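Local coordinates for coiled-coil quantitatively-enriched protein 1 (Schizosaccharomyces pombe, PDB 7CUJ) that links telomeres to the meiotic centrosome during nuclear reorganization and is required for telomere length regulation and chromosome segregation, at residues H219-F224 against V234-V239; F104-E109 against D284-V289; A146-E151 against I162-S167. All coordinates share one frame; numbering follows the deposited sequence.

Contact 1: residues H219-F224 against V234-V239; sequences HAIKCF and VNIVGV
Phe224 and Asn235 make a CH-pi contact: Asn235 CB stands over one face of the Phe224 ring, 3.8 Å from its centroid and 15° off the normal. The two side chains run at about a right angle to each other, yet the amide plane is tilted only 21° from that of the ring. CB of Phe224 points toward helix 232-243, and CG is set anti to the carbonyl carbon (chi1 -65°), beside the backbone N. The remaining contacts across the interface are mostly apolar. Phe224 CE1 meets Val239 CG2 at 3.7 Å, obliquely, while Ala220 CB packs 4.0 Å from Ile236 CB where the backbones come closest. Two consecutive helices, 217-223 and 232-243, are joined here in a crossed, roughly antiparallel pair in this fragment of the longer protein. Ile236 bridges further along the pair, its CD1 3.9 Å from Ile221 CG1. An alanine in place of Phe224 would probably leave Asn235 CB without its aromatic cover and Val239 CG2 without its ring neighbour, opening a gap between the helices. Two polar groups lie among these carbons. Ala220 O lies in the plane of the Phe224 ring at its edge, and 3.6 Å from Ile236 CG2. Asn235 OD1 accepts hydrogen bonds from the backbone N of Val315 and of Ala316, tying the second helix to the C-terminal tail.

Contact 2: residues F104-E109 against D284-V289; sequences FLFLQE and DIAKNV
Phe106 and Ala286 mark the closest backbone approach of two helices; the segments 104-109 and 284-289 of helices 102-112 and 275-294 run at 42° to each other, their axes approaching to 8.7 Å. This is helix-on-helix packing beside strand 11-16, an outermost strand of the parallel alpha/beta sheet within the chain, and it joins parts of the chain far separated in sequence. Phe106 carries most of it. Its CB does not point straight at helix 275-294, but CG is anti to the backbone N (chi1 170°), and from there the ring reaches across to the partner. CB and CG form the stem, and contact with 284-289 begins at CD1, which lies 4.0 Å from Ala286 CB. One atom further out, CE1 is the busiest: it is 3.9 Å from Ala286 CA and equally 3.9 Å from Ile285 CG2, where the two side chains cross at about a right angle. Val289 CG2 comes near the plane of the ring at its edge, 4.3 Å from CE1. The same ring also touches Ile14 and Leu16 of strand 11-16, and Ile285 touches Ile14, so the aromatic group is shared between sheet and helix.

One turn along, Glu109 supplies its aliphatic stem, with CB 3.6 Å from Ala286 CB; the small alanine allows this close approach. The glutamate then bends at chi2 (-68°), and its carboxylate has long, weak ion pairs from OE2 to Arg283 NE and to Lys112 NZ. Lys287 may add a modest favourable field to this acid, but without direct contact: Glu109 OE1 and Lys287 NZ are 6.5 Å apart.

Contact 3: residues A146-E151 against I162-S167; sequences AELWAE and IWICVS
Glu147 O receives the shortest hydrogen bond between the two strands, from Ile164 N at 2.8 Å, and Trp163 CA adds a CA-H...O contact to the same oxygen. Glu147 N in turn donates to Ile162 O at 3.2 Å, nearly along the C=O axis. Ile164 O accepts Trp149 N at 2.9 Å, the donor standing above the carbonyl plane, and also has a CA-H...O contact from Leu148 CA. Trp149, just past the end of strand 146-148, turns the edge of its six-membered ring to the face of Trp163 on the neighbouring strand in a T-shaped pair, planes at 88°, with Trp149 CE3 over the middle of the Trp163 indole, 4.0 Å from Trp163 CD2. CG of Trp149 is anti to the backbone N (chi1 173°) and lies 3.7 Å from Cys165 SG. Trp149 CD1 is nearer to Cys165 SG, at 3.4 Å, in an oblique sulfur-aromatic contact. The bond from Trp149 NE1 to Ser172 OG limits the turning of Trp149, and Phe123 packs against both indoles. At the edge of Trp163, in its plane, Leu148 O lies 3.1 Å from CZ3. On the sheet face that carries Ala146, Leu148, Ile162 and Ile164, contact is aliphatic: Ala146 CB touches Ile162 CG2 at 3.4 Å, and Leu148 and Ile164 also touch Thr136 of helix 129-141. Glu147 bonding to both Ile162 and Ile164 is the pattern of a parallel beta ladder, here at the margin of the chain's alpha/beta sheet, where strand 146-148 is outermost.

In the fold
Contacts 1 and 2 are buried helix pairs, whereas contact 3 is partly buried strand pairing, with exposed residues along the outermost strand 146-148. The chemistry follows: the helix interfaces meet mainly through hydrocarbon and one phenylalanine ring each, while the strands are zipped by backbone bonds, with an indole pair beside them. The two helix pairs differ as well, contact 1 being roughly antiparallel between sequence neighbours and contact 2 more nearly parallel between distant helices. Contact 1 lies across the chain's centre from both others, its centre 26 Å from that of contact 2. Contacts 2 and 3 approach to about 5 Å between nearest atoms; helix 129-141 packs on segment 104-109 and the strands of contact 3.

Contact 1: residues H219-F224 against V234-V239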
loop_
_atom_site.group_PDB
_atom_site.type_symbol
_atom_site.label_atom_id
_atom_site.label_comp_id
_atom_site.label_asym_id
_atom_site.label_seq_id
_atom_site.Cartn_x
_atom_site.Cartn_y
_atom_site.Cartn_z
ATOM N N HIS A 219 20.306 -4.317 -13.867
ATOM C CA HIS A 219 21.468 -3.592 -13.379
ATOM C C HIS A 219 21.713 -3.913 -11.906
ATOM O O HIS A 219 22.854 -4.142 -11.507
ATOM C CB HIS A 219 21.278 -2.088 -13.613
ATOM C CG HIS A 219 22.531 -1.288 -13.512
ATOM N ND1 HIS A 219 22.596 0.028 -13.929
ATOM C CD2 HIS A 219 23.763 -1.603 -13.057
ATOM C CE1 HIS A 219 23.812 0.494 -13.726
ATOM N NE2 HIS A 219 24.546 -0.490 -13.194
ATOM N N ALA A 220 20.631 -3.936 -11.115
ATOM C CA ALA A 220 20.708 -4.171 -9.681
ATOM C C ALA A 220 21.174 -5.597 -9.390
ATOM O O ALA A 220 22.035 -5.805 -8.537
ATOM C CB ALA A 220 19.378 -3.871 -9.029
ATOM N N ILE A 221 20.601 -6.571 -10.104
ATOM C CA ILE A 221 20.999 -7.964 -9.967
ATOM C C ILE A 221 22.490 -8.102 -10.287
ATOM O O ILE A 221 23.206 -8.830 -9.599
ATOM C CB ILE A 221 20.109 -8.884 -10.830
ATOM C CG1 ILE A 221 18.702 -9.009 -10.233
ATOM C CG2 ILE A 221 20.757 -10.249 -11.027
ATOM C CD1 ILE A 221 17.645 -9.475 -11.208
ATOM N N LYS A 222 22.950 -7.379 -11.317
ATOM C CA LYS A 222 24.346 -7.398 -11.733
ATOM C C LYS A 222 25.254 -6.970 -10.578
ATOM O O LYS A 222 26.261 -7.626 -10.319
ATOM C CB LYS A 222 24.535 -6.598 -13.031
ATOM C CG LYS A 222 25.782 -5.725 -13.125
ATOM C CD LYS A 222 27.076 -6.481 -13.330
ATOM C CE LYS A 222 28.285 -5.700 -12.858
ATOM N NZ LYS A 222 29.535 -6.490 -12.981
ATOM N N CYS A 223 24.875 -5.893 -9.874
ATOM C CA CYS A 223 25.733 -5.265 -8.878
ATOM C C CYS A 223 25.751 -6.051 -7.567
ATOM O O CYS A 223 26.631 -5.830 -6.737
ATOM C CB CYS A 223 25.306 -3.826 -8.606
ATOM S SG CYS A 223 25.621 -2.704 -9.994
ATOM N N PHE A 224 24.781 -6.955 -7.378
ATOM C CA PHE A 224 24.695 -7.731 -6.149
ATOM C C PHE A 224 24.778 -9.227 -6.446
ATOM O O PHE A 224 24.519 -10.047 -5.569
ATOM C CB PHE A 224 23.458 -7.339 -5.332
ATOM C CG PHE A 224 23.479 -5.921 -4.821
ATOM C CD1 PHE A 224 22.945 -4.889 -5.580
ATOM C CD2 PHE A 224 24.047 -5.609 -3.594
ATOM C CE1 PHE A 224 22.974 -3.579 -5.125
ATOM C CE2 PHE A 224 24.073 -4.298 -3.136
ATOM C CZ PHE A 224 23.540 -3.285 -3.904
ATOM N N VAL A 234 16.651 -7.871 -0.758
ATOM C CA VAL A 234 16.414 -6.580 -0.130
ATOM C C VAL A 234 17.136 -5.479 -0.908
ATOM O O VAL A 234 16.557 -4.425 -1.167
ATOM C CB VAL A 234 16.775 -6.612 1.371
ATOM C CG1 VAL A 234 16.991 -5.228 1.961
ATOM C CG2 VAL A 234 15.730 -7.370 2.181
ATOM N N ASN A 235 18.382 -5.753 -1.316
ATOM C CA ASN A 235 19.238 -4.757 -1.945
ATOM C C ASN A 235 18.779 -4.430 -3.365
ATOM O O ASN A 235 18.728 -3.256 -3.728
ATOM C CB ASN A 235 20.718 -5.139 -1.865
ATOM C CG ASN A 235 21.302 -4.925 -0.484
ATOM O OD1 ASN A 235 21.018 -3.921 0.166
ATOM N ND2 ASN A 235 22.125 -5.859 -0.032
ATOM N N ILE A 236 18.447 -5.460 -4.160
ATOM C CA ILE A 236 18.043 -5.253 -5.545
ATOM C C ILE A 236 16.700 -4.523 -5.609
ATOM O O ILE A 236 16.465 -3.761 -6.547
ATOM C CB ILE A 236 18.055 -6.554 -6.383
ATOM C CG1 ILE A 236 16.986 -7.558 -5.938
ATOM C CG2 ILE A 236 19.446 -7.173 -6.418
ATOM C CD1 ILE A 236 16.821 -8.743 -6.867
ATOM N N VAL A 237 15.834 -4.754 -4.612
ATOM C CA VAL A 237 14.552 -4.069 -4.536
ATOM C C VAL A 237 14.790 -2.616 -4.130
ATOM O O VAL A 237 14.241 -1.701 -4.743
ATOM C CB VAL A 237 13.570 -4.769 -3.575
ATOM C CG1 VAL A 237 12.340 -3.914 -3.301
ATOM C CG2 VAL A 237 13.159 -6.139 -4.088
ATOM N N GLY A 238 15.618 -2.427 -3.096
ATOM C CA GLY A 238 15.926 -1.113 -2.557
ATOM C C GLY A 238 16.503 -0.180 -3.618
ATOM O O GLY A 238 16.058 0.959 -3.753
ATOM N N VAL A 239 17.484 -0.692 -4.376
ATOM C CA VAL A 239 18.191 0.085 -5.382
ATOM C C VAL A 239 17.202 0.495 -6.470
ATOM O O VAL A 239 17.139 1.663 -6.853
ATOM C CB VAL A 239 19.403 -0.687 -5.949
ATOM C CG1 VAL A 239 19.961 -0.057 -7.217
ATOM C CG2 VAL A 239 20.507 -0.855 -4.918
#

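Contact 2: residues F104-E109 against D284-V289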
loop_
_atom_site.group_PDB
_atom_site.type_symbol
_atom_site.label_atom_id
_atom_site.label_comp_id
_atom_site.label_asym_id
_atom_site.label_seq_id
_atom_site.Cartn_x
_atom_site.Cartn_y
_atom_site.Cartn_z
ATOM N N PHE A 104 15.916 -4.493 -28.827
ATOM C CA PHE A 104 15.519 -4.799 -30.191
ATOM C C PHE A 104 16.359 -3.982 -31.173
ATOM O O PHE A 104 16.887 -4.533 -32.140
ATOM C CB PHE A 104 14.020 -4.550 -30.386
ATOM C CG PHE A 104 13.130 -5.730 -30.090
ATOM C CD1 PHE A 104 13.141 -6.338 -28.843
ATOM C CD2 PHE A 104 12.261 -6.223 -31.055
ATOM C CE1 PHE A 104 12.318 -7.422 -28.574
ATOM C CE2 PHE A 104 11.435 -7.304 -30.783
ATOM C CZ PHE A 104 11.463 -7.902 -29.543
ATOM N N LEU A 105 16.484 -2.675 -30.902
ATOM C CA LEU A 105 17.223 -1.765 -31.763
ATOM C C LEU A 105 18.693 -2.174 -31.813
ATOM O O LEU A 105 19.304 -2.146 -32.881
ATOM C CB LEU A 105 17.062 -0.324 -31.261
ATOM C CG LEU A 105 17.829 0.743 -32.045
ATOM C CD1 LEU A 105 17.406 0.776 -33.507
ATOM C CD2 LEU A 105 17.650 2.114 -31.412
ATOM N N PHE A 106 19.246 -2.556 -30.653
ATOM C CA PHE A 106 20.625 -3.009 -30.576
ATOM C C PHE A 106 20.841 -4.188 -31.523
ATOM O O PHE A 106 21.786 -4.181 -32.309
ATOM C CB PHE A 106 21.023 -3.370 -29.142
ATOM C CG PHE A 106 22.358 -4.061 -29.033
ATOM C CD1 PHE A 106 23.538 -3.328 -29.014
ATOM C CD2 PHE A 106 22.441 -5.446 -28.984
ATOM C CE1 PHE A 106 24.769 -3.964 -28.931
ATOM C CE2 PHE A 106 23.672 -6.081 -28.904
ATOM C CZ PHE A 106 24.834 -5.339 -28.880
ATOM N N LEU A 107 19.954 -5.186 -31.436
ATOM C CA LEU A 107 20.089 -6.417 -32.199
ATOM C C LEU A 107 19.981 -6.131 -33.695
ATOM O O LEU A 107 20.681 -6.750 -34.494
ATOM C CB LEU A 107 19.030 -7.422 -31.733
ATOM C CG LEU A 107 19.293 -8.069 -30.372
ATOM C CD1 LEU A 107 18.076 -8.846 -29.899
ATOM C CD2 LEU A 107 20.516 -8.973 -30.414
ATOM N N GLN A 108 19.116 -5.177 -34.060
ATOM C CA GLN A 108 18.925 -4.776 -35.445
ATOM C C GLN A 108 20.214 -4.162 -35.984
ATOM O O GLN A 108 20.698 -4.564 -37.040
ATOM C CB GLN A 108 17.779 -3.768 -35.552
ATOM C CG GLN A 108 17.379 -3.436 -36.984
ATOM C CD GLN A 108 16.783 -2.055 -37.096
ATOM O OE1 GLN A 108 17.483 -1.046 -37.039
ATOM N NE2 GLN A 108 15.473 -1.999 -37.266
ATOM N N GLU A 109 20.756 -3.191 -35.239
ATOM C CA GLU A 109 21.886 -2.388 -35.681
ATOM C C GLU A 109 23.174 -3.207 -35.641
ATOM O O GLU A 109 24.128 -2.881 -36.344
ATOM C CB GLU A 109 22.019 -1.114 -34.844
ATOM C CG GLU A 109 20.866 -0.137 -35.014
ATOM C CD GLU A 109 20.740 0.547 -36.367
ATOM O OE1 GLU A 109 21.748 0.609 -37.107
ATOM O OE2 GLU A 109 19.630 1.028 -36.674
ATOM N N ASP A 284 25.746 3.498 -31.657
ATOM C CA ASP A 284 27.170 3.633 -31.388
ATOM C C ASP A 284 27.674 2.425 -30.603
ATOM O O ASP A 284 28.783 1.951 -30.847
ATOM C CB ASP A 284 27.494 4.970 -30.714
ATOM C CG ASP A 284 27.502 6.150 -31.674
ATOM O OD1 ASP A 284 26.814 6.071 -32.717
ATOM O OD2 ASP A 284 28.200 7.142 -31.376
ATOM N N ILE A 285 26.850 1.928 -29.671
ATOM C CA ILE A 285 27.188 0.725 -28.926
ATOM C C ILE A 285 27.187 -0.469 -29.880
ATOM O O ILE A 285 28.069 -1.320 -29.801
ATOM C CB ILE A 285 26.261 0.521 -27.708
ATOM C CG1 ILE A 285 26.531 1.558 -26.613
ATOM C CG2 ILE A 285 26.382 -0.895 -27.164
ATOM C CD1 ILE A 285 25.401 1.719 -25.620
ATOM N N ALA A 286 26.209 -0.500 -30.796
ATOM C CA ALA A 286 26.034 -1.608 -31.724
ATOM C C ALA A 286 27.183 -1.668 -32.730
ATOM O O ALA A 286 27.693 -2.750 -33.017
ATOM C CB ALA A 286 24.696 -1.503 -32.414
ATOM N N LYS A 287 27.578 -0.503 -33.261
ATOM C CA LYS A 287 28.681 -0.398 -34.205
ATOM C C LYS A 287 29.967 -0.906 -33.556
ATOM O O LYS A 287 30.702 -1.682 -34.163
ATOM C CB LYS A 287 28.837 1.044 -34.701
ATOM C CG LYS A 287 27.801 1.487 -35.728
ATOM C CD LYS A 287 27.792 2.974 -36.005
ATOM C CE LYS A 287 26.738 3.361 -37.021
ATOM N NZ LYS A 287 26.726 4.820 -37.282
ATOM N N ASN A 288 30.202 -0.475 -32.309
ATOM C CA ASN A 288 31.409 -0.787 -31.557
ATOM C C ASN A 288 31.530 -2.290 -31.316
ATOM O O ASN A 288 32.618 -2.845 -31.449
ATOM C CB ASN A 288 31.464 -0.029 -30.227
ATOM C CG ASN A 288 32.104 1.337 -30.343
ATOM O OD1 ASN A 288 33.128 1.596 -29.717
ATOM N ND2 ASN A 288 31.513 2.216 -31.135
ATOM N N VAL A 289 30.415 -2.928 -30.938
ATOM C CA VAL A 289 30.401 -4.342 -30.592
ATOM C C VAL A 289 30.616 -5.166 -31.861
ATOM O O VAL A 289 31.361 -6.145 -31.843
ATOM C CB VAL A 289 29.115 -4.746 -29.838
ATOM C CG1 VAL A 289 28.993 -6.253 -29.661
ATOM C CG2 VAL A 289 29.005 -4.054 -28.488
#

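Contact 3: residues A146-E151 against I162-S167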
loop_
_atom_site.group_PDB
_atom_site.type_symbol
_atom_site.label_atom_id
_atom_site.label_comp_id
_atom_site.label_asym_id
_atom_site.label_seq_id
_atom_site.Cartn_x
_atom_site.Cartn_y
_atom_site.Cartn_z
ATOM N N ALA A 146 17.578 -15.510 -38.858
ATOM C CA ALA A 146 17.284 -15.840 -37.471
ATOM C C ALA A 146 16.160 -16.873 -37.416
ATOM O O ALA A 146 15.282 -16.862 -38.276
ATOM C CB ALA A 146 16.897 -14.584 -36.735
ATOM N N GLU A 147 16.188 -17.751 -36.401
ATOM C CA GLU A 147 15.137 -18.746 -36.224
ATOM C C GLU A 147 15.143 -19.307 -34.799
ATOM O O GLU A 147 16.155 -19.250 -34.108
ATOM C CB GLU A 147 15.251 -19.837 -37.294
ATOM C CG GLU A 147 13.947 -20.086 -38.038
ATOM C CD GLU A 147 14.086 -20.450 -39.508
ATOM O OE1 GLU A 147 15.128 -20.114 -40.106
ATOM O OE2 GLU A 147 13.147 -21.061 -40.055
ATOM N N LEU A 148 13.995 -19.860 -34.378
ATOM C CA LEU A 148 13.784 -20.363 -33.025
ATOM C C LEU A 148 14.521 -21.687 -32.821
ATOM O O LEU A 148 14.594 -22.508 -33.734
ATOM C CB LEU A 148 12.282 -20.553 -32.779
ATOM C CG LEU A 148 11.443 -19.285 -32.611
ATOM C CD1 LEU A 148 9.958 -19.597 -32.745
ATOM C CD2 LEU A 148 11.719 -18.614 -31.272
ATOM N N TRP A 149 15.036 -21.887 -31.599
ATOM C CA TRP A 149 15.640 -23.143 -31.177
ATOM C C TRP A 149 14.554 -24.152 -30.799
ATOM O O TRP A 149 13.447 -23.769 -30.422
ATOM C CB TRP A 149 16.613 -22.912 -30.012
ATOM C CG TRP A 149 17.161 -24.170 -29.406
ATOM C CD1 TRP A 149 16.769 -24.765 -28.241
ATOM C CD2 TRP A 149 18.203 -25.004 -29.947
ATOM N NE1 TRP A 149 17.496 -25.903 -28.017
ATOM C CE2 TRP A 149 18.383 -26.076 -29.046
ATOM C CE3 TRP A 149 18.998 -24.947 -31.097
ATOM C CZ2 TRP A 149 19.325 -27.082 -29.264
ATOM C CZ3 TRP A 149 19.928 -25.942 -31.313
ATOM C CH2 TRP A 149 20.088 -26.992 -30.407
ATOM N N ALA A 150 14.898 -25.444 -30.905
ATOM C CA ALA A 150 14.064 -26.546 -30.449
ATOM C C ALA A 150 14.927 -27.790 -30.252
ATOM O O ALA A 150 15.933 -27.962 -30.941
ATOM C CB ALA A 150 12.952 -26.805 -31.440
ATOM N N GLU A 151 14.521 -28.652 -29.311
ATOM C CA GLU A 151 15.171 -29.939 -29.111
ATOM C C GLU A 151 14.824 -30.861 -30.287
ATOM O O GLU A 151 15.657 -30.945 -31.211
ATOM C CB GLU A 151 14.735 -30.567 -27.785
ATOM C CG GLU A 151 15.450 -31.874 -27.468
ATOM C CD GLU A 151 14.847 -32.697 -26.339
ATOM O OE1 GLU A 151 13.916 -32.202 -25.671
ATOM O OE2 GLU A 151 15.308 -33.839 -26.136
ATOM N N ILE A 162 21.632 -16.380 -36.381
ATOM C CA ILE A 162 21.315 -16.298 -34.958
ATOM C C ILE A 162 20.155 -17.237 -34.608
ATOM O O ILE A 162 19.086 -17.162 -35.210
ATOM C CB ILE A 162 21.057 -14.838 -34.506
ATOM C CG1 ILE A 162 20.703 -14.746 -33.019
ATOM C CG2 ILE A 162 20.017 -14.147 -35.378
ATOM C CD1 ILE A 162 20.922 -13.375 -32.408
ATOM N N TRP A 163 20.388 -18.126 -33.630
ATOM C CA TRP A 163 19.336 -18.888 -32.969
ATOM C C TRP A 163 18.676 -18.014 -31.903
ATOM O O TRP A 163 19.370 -17.313 -31.165
ATOM C CB TRP A 163 19.905 -20.159 -32.319
ATOM C CG TRP A 163 20.268 -21.282 -33.245
ATOM C CD1 TRP A 163 21.529 -21.712 -33.544
ATOM C CD2 TRP A 163 19.370 -22.155 -33.958
ATOM N NE1 TRP A 163 21.481 -22.777 -34.402
ATOM C CE2 TRP A 163 20.172 -23.072 -34.675
ATOM C CE3 TRP A 163 17.976 -22.249 -34.072
ATOM C CZ2 TRP A 163 19.625 -24.063 -35.491
ATOM C CZ3 TRP A 163 17.438 -23.229 -34.880
ATOM C CH2 TRP A 163 18.252 -24.123 -35.579
ATOM N N ILE A 164 17.337 -18.067 -31.822
ATOM C CA ILE A 164 16.583 -17.440 -30.744
ATOM C C ILE A 164 16.028 -18.541 -29.844
ATOM O O ILE A 164 15.153 -19.299 -30.261
ATOM C CB ILE A 164 15.450 -16.536 -31.278
ATOM C CG1 ILE A 164 15.945 -15.487 -32.279
ATOM C CG2 ILE A 164 14.662 -15.907 -30.135
ATOM C CD1 ILE A 164 17.007 -14.554 -31.741
ATOM N N CYS A 165 16.521 -18.599 -28.601
ATOM C CA CYS A 165 16.195 -19.687 -27.694
ATOM C C CYS A 165 15.402 -19.173 -26.493
ATOM O O CYS A 165 15.791 -18.204 -25.843
ATOM C CB CYS A 165 17.457 -20.392 -27.214
ATOM S SG CYS A 165 17.129 -21.968 -26.382
ATOM N N VAL A 166 14.282 -19.844 -26.213
ATOM C CA VAL A 166 13.502 -19.614 -25.009
ATOM C C VAL A 166 14.228 -20.294 -23.851
ATOM O O VAL A 166 14.604 -21.458 -23.959
ATOM C CB VAL A 166 12.058 -20.129 -25.182
ATOM C CG1 VAL A 166 11.336 -20.295 -23.855
ATOM C CG2 VAL A 166 11.255 -19.239 -26.117
ATOM N N SER A 167 14.414 -19.554 -22.750
ATOM C CA SER A 167 15.263 -19.979 -21.645
ATOM C C SER A 167 14.759 -21.280 -21.020
ATOM O O SER A 167 15.531 -22.002 -20.392
ATOM C CB SER A 167 15.423 -18.882 -20.619
ATOM O OG SER A 167 14.212 -18.661 -19.913
#